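Local coordinates for lipoate-protein ligase, putative (Streptococcus pneumoniae, PDB 1VQZ) that is a putative lipoate-protein ligase, built from a lipoyl ligase A/B-type catalytic domain and a bacterial lipoate ligase C-terminal domain, at residues S114-N119 with E215-E220. Residues are numbered along the deposited sequence; the frame is centred on the assembly and turned at random.
Sequences STPVIN and EYMKKE. With EDO (1,2-ethanediol), chain E.
The ring of Tyr-216 meets Pro-116 and Asn-119 of the facing helix. Over the centre of one face, 4.2 Å above the ring plane, sits the backbone O of Pro-116, while Asn-119 CB approaches the ring obliquely, 3.6 Å from CE2. The pyrrolidine of Pro-116 crosses the tyrosine side chain at about a right angle and brings CB to 3.3 Å from CD1, a close apolar touch. Tyrosine suits this place because the CD1-CE1 side of its ring gives Pro-116 CB an apolar contact while the para hydroxyl reaches Asn-119. Its CB points toward helix 110-123, and its OH accepts a hydrogen bond from Asn-119 ND2 at 2.6 Å. The bond is nearly straight (N-H...O 167°). Since the hydroxyl lies in the amide plane, only 4° out of it, this bond helps to hold the carboxamide in its turn.

The two segments belong to helices 110-123 and 206-220 of the lipoyl ligase A/B catalytic domain, a mixed β-sheet with helices packed against it. The axes of these short segments come within 9.9 Å and are steeply inclined, with 125° between their N-to-C directions. Proline fits within the first helix at some cost: lacking an N-H, Pro-116 makes no bond to the preceding turn, and the helix kinks there; its compact ring, however, presents CB and CG to the partner. CG also rests 3.8 Å from SE of Met-217, modelled as selenomethionine, whose unbranched chain, bent at chi2 and chi3, is buried and also touches Phe-108 and Met-224. At the exposed side, Thr-115 CG2 packs loosely near Tyr-216 OH, and Glu-220 OE2 passes 4.1 Å from Pro-116 CG; a charged end suits a place open to solvent.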
ATOM      1  N   SER A 114      -6.603  16.075   1.780  1.00 34.69           N
ATOM      2  CA  SER A 114      -6.312  16.612   0.463  1.00 36.45           C
ATOM      3  C   SER A 114      -6.451  18.145   0.437  1.00 35.98           C
ATOM      4  O   SER A 114      -5.730  18.817  -0.274  1.00 33.34           O
ATOM      5  CB  SER A 114      -7.264  15.964  -0.545  1.00 38.06           C
ATOM      6  OG  SER A 114      -8.544  16.600  -0.504  1.00 41.10           O
ATOM      7  N   THR A 115      -7.388  18.688   1.217  1.00 37.60           N
ATOM      8  CA  THR A 115      -7.558  20.128   1.299  1.00 37.32           C
ATOM      9  C   THR A 115      -6.340  20.812   1.923  1.00 36.85           C
ATOM     10  O   THR A 115      -5.811  21.773   1.328  1.00 38.29           O
ATOM     11  CB  THR A 115      -8.900  20.542   1.980  1.00 36.00           C
ATOM     12  OG1 THR A 115      -9.947  20.428   1.010  1.00 36.10           O
ATOM     13  CG2 THR A 115      -8.862  21.980   2.448  1.00 39.73           C
ATOM     14  N   PRO A 116      -5.922  20.359   3.122  1.00 35.75           N
ATOM     15  CA  PRO A 116      -4.638  20.773   3.695  1.00 34.29           C
ATOM     16  C   PRO A 116      -3.450  20.691   2.721  1.00 33.32           C
ATOM     17  O   PRO A 116      -2.666  21.649   2.653  1.00 31.15           O
ATOM     18  CB  PRO A 116      -4.462  19.832   4.884  1.00 35.65           C
ATOM     19  CG  PRO A 116      -5.833  19.515   5.307  1.00 37.23           C
ATOM     20  CD  PRO A 116      -6.653  19.462   4.047  1.00 36.37           C
ATOM     21  N   VAL A 117      -3.340  19.614   1.939  1.00 33.10           N
ATOM     22  CA  VAL A 117      -2.261  19.557   0.936  1.00 32.92           C
ATOM     23  C   VAL A 117      -2.426  20.663  -0.103  1.00 33.20           C
ATOM     24  O   VAL A 117      -1.483  21.400  -0.328  1.00 31.02           O
ATOM     25  CB  VAL A 117      -2.131  18.196   0.281  1.00 33.47           C
ATOM     26  CG1 VAL A 117      -0.969  18.177  -0.717  1.00 31.59           C
ATOM     27  CG2 VAL A 117      -1.889  17.126   1.361  1.00 37.08           C
ATOM     28  N   ILE A 118      -3.638  20.807  -0.663  1.00 34.14           N
ATOM     29  CA  ILE A 118      -3.936  21.770  -1.749  1.00 32.11           C
ATOM     30  C   ILE A 118      -3.632  23.178  -1.296  1.00 33.86           C
ATOM     31  O   ILE A 118      -3.085  23.996  -2.060  1.00 35.60           O
ATOM     32  CB  ILE A 118      -5.445  21.719  -2.198  1.00 32.24           C
ATOM     33  CG1 ILE A 118      -5.834  20.391  -2.863  1.00 37.27           C
ATOM     34  CG2 ILE A 118      -5.806  22.874  -3.146  1.00 35.50           C
ATOM     35  CD1 ILE A 118      -4.787  19.764  -3.724  1.00 48.66           C
ATOM     36  N   ASN A 119      -4.022  23.464  -0.065  1.00 34.34           N
ATOM     37  CA  ASN A 119      -3.898  24.785   0.510  1.00 35.47           C
ATOM     38  C   ASN A 119      -2.455  25.136   0.887  1.00 37.66           C
ATOM     39  O   ASN A 119      -2.008  26.255   0.599  1.00 38.30           O
ATOM     40  CB  ASN A 119      -4.822  24.920   1.721  1.00 35.09           C
ATOM     41  CG  ASN A 119      -6.308  25.081   1.330  1.00 36.86           C
ATOM     42  OD1 ASN A 119      -6.649  25.315   0.169  1.00 36.99           O
ATOM     43  ND2 ASN A 119      -7.185  24.965   2.315  1.00 39.75           N
ATOM     44  N   GLU A 215       1.937  21.874  10.316  1.00 26.60           N
ATOM     45  CA  GLU A 215       1.441  23.180  10.832  1.00 28.69           C
ATOM     46  C   GLU A 215       0.018  23.462  10.304  1.00 29.09           C
ATOM     47  O   GLU A 215      -0.884  23.893  11.050  1.00 27.77           O
ATOM     48  CB  GLU A 215       2.406  24.348  10.499  1.00 30.05           C
ATOM     49  CG  GLU A 215       3.556  24.563  11.535  1.00 35.92           C
ATOM     50  CD  GLU A 215       3.065  24.804  13.017  1.00 57.72           C
ATOM     51  OE1 GLU A 215       2.279  25.774  13.248  1.00 45.87           O
ATOM     52  OE2 GLU A 215       3.471  24.028  13.939  1.00 63.31           O
ATOM     53  N   TYR A 216      -0.215  23.183   9.024  1.00 25.92           N
ATOM     54  CA  TYR A 216      -1.575  23.295   8.528  1.00 26.98           C
ATOM     55  C   TYR A 216      -2.568  22.398   9.264  1.00 24.75           C
ATOM     56  O   TYR A 216      -3.687  22.844   9.601  1.00 26.40           O
ATOM     57  CB  TYR A 216      -1.655  23.003   7.031  1.00 28.14           C
ATOM     58  CG  TYR A 216      -2.973  23.443   6.435  1.00 34.18           C
ATOM     59  CD1 TYR A 216      -4.124  22.655   6.575  1.00 41.23           C
ATOM     60  CD2 TYR A 216      -3.091  24.660   5.777  1.00 38.15           C
ATOM     61  CE1 TYR A 216      -5.357  23.064   6.046  1.00 41.63           C
ATOM     62  CE2 TYR A 216      -4.331  25.075   5.236  1.00 40.80           C
ATOM     63  CZ  TYR A 216      -5.451  24.267   5.381  1.00 27.22           C
ATOM     64  OH  TYR A 216      -6.646  24.658   4.833  1.00 40.30           O
HETATM   65  N   MSE A 217      -2.176  21.147   9.510  1.00 28.01           N
HETATM   66  CA  MSE A 217      -3.082  20.176  10.140  1.00 30.31           C
HETATM   67  C   MSE A 217      -3.488  20.657  11.524  1.00 27.71           C
HETATM   68  O   MSE A 217      -4.677  20.584  11.899  1.00 24.75           O
HETATM   69  CB  MSE A 217      -2.450  18.782  10.177  1.00 31.60           C
HETATM   70  CG  MSE A 217      -2.508  18.091   8.794  1.00 31.71           C
HETATM   71 SE   MSE A 217      -4.379  17.570   8.204  1.00 46.06          SE
HETATM   72  CE  MSE A 217      -4.659  16.097   9.435  1.00 42.63           C
ATOM     73  N   LYS A 218      -2.501  21.209  12.237  1.00 26.18           N
ATOM     74  CA  LYS A 218      -2.670  21.732  13.584  1.00 28.99           C
ATOM     75  C   LYS A 218      -3.648  22.912  13.614  1.00 29.90           C
ATOM     76  O   LYS A 218      -4.415  23.096  14.581  1.00 31.52           O
ATOM     77  CB  LYS A 218      -1.294  22.104  14.202  1.00 30.19           C
ATOM     78  CG  LYS A 218      -0.555  20.865  14.701  1.00 30.87           C
ATOM     79  CD  LYS A 218       0.945  20.985  14.818  1.00 34.82           C
ATOM     80  CE  LYS A 218       1.400  21.389  16.187  1.00 37.56           C
ATOM     81  NZ  LYS A 218       2.878  21.355  16.301  1.00 38.70           N
ATOM     82  N   LYS A 219      -3.658  23.663  12.524  1.00 30.44           N
ATOM     83  CA  LYS A 219      -4.471  24.849  12.409  1.00 30.84           C
ATOM     84  C   LYS A 219      -5.899  24.403  12.113  1.00 30.20           C
ATOM     85  O   LYS A 219      -6.846  24.890  12.707  1.00 29.36           O
ATOM     86  CB  LYS A 219      -3.913  25.746  11.292  1.00 32.11           C
ATOM     87  CG  LYS A 219      -3.973  27.219  11.618  1.00 37.73           C
ATOM     88  N   GLU A 220      -6.014  23.426  11.217  1.00 31.28           N
ATOM     89  CA  GLU A 220      -7.289  22.776  10.870  1.00 31.21           C
ATOM     90  C   GLU A 220      -7.910  22.061  12.095  1.00 28.45           C
ATOM     91  O   GLU A 220      -9.119  22.179  12.352  1.00 27.12           O
ATOM     92  CB  GLU A 220      -7.037  21.826   9.693  1.00 32.67           C
ATOM     93  CG  GLU A 220      -8.262  21.314   8.940  1.00 40.89           C
ATOM     94  CD  GLU A 220      -8.802  22.313   7.920  1.00 40.19           C
ATOM     95  OE1 GLU A 220      -9.222  23.408   8.336  1.00 34.71           O
ATOM     96  OE2 GLU A 220      -8.818  21.988   6.708  1.00 47.40           O
TER
HETATM   97  C1  EDO E 403       5.882  21.203  12.907  1.00 59.78           C
HETATM   98  O1  EDO E 403       5.772  22.501  12.344  1.00 61.29           O
HETATM   99  C2  EDO E 403       7.007  21.169  13.930  1.00 60.40           C
HETATM  100  O2  EDO E 403       6.920  19.946  14.699  1.00 62.03           O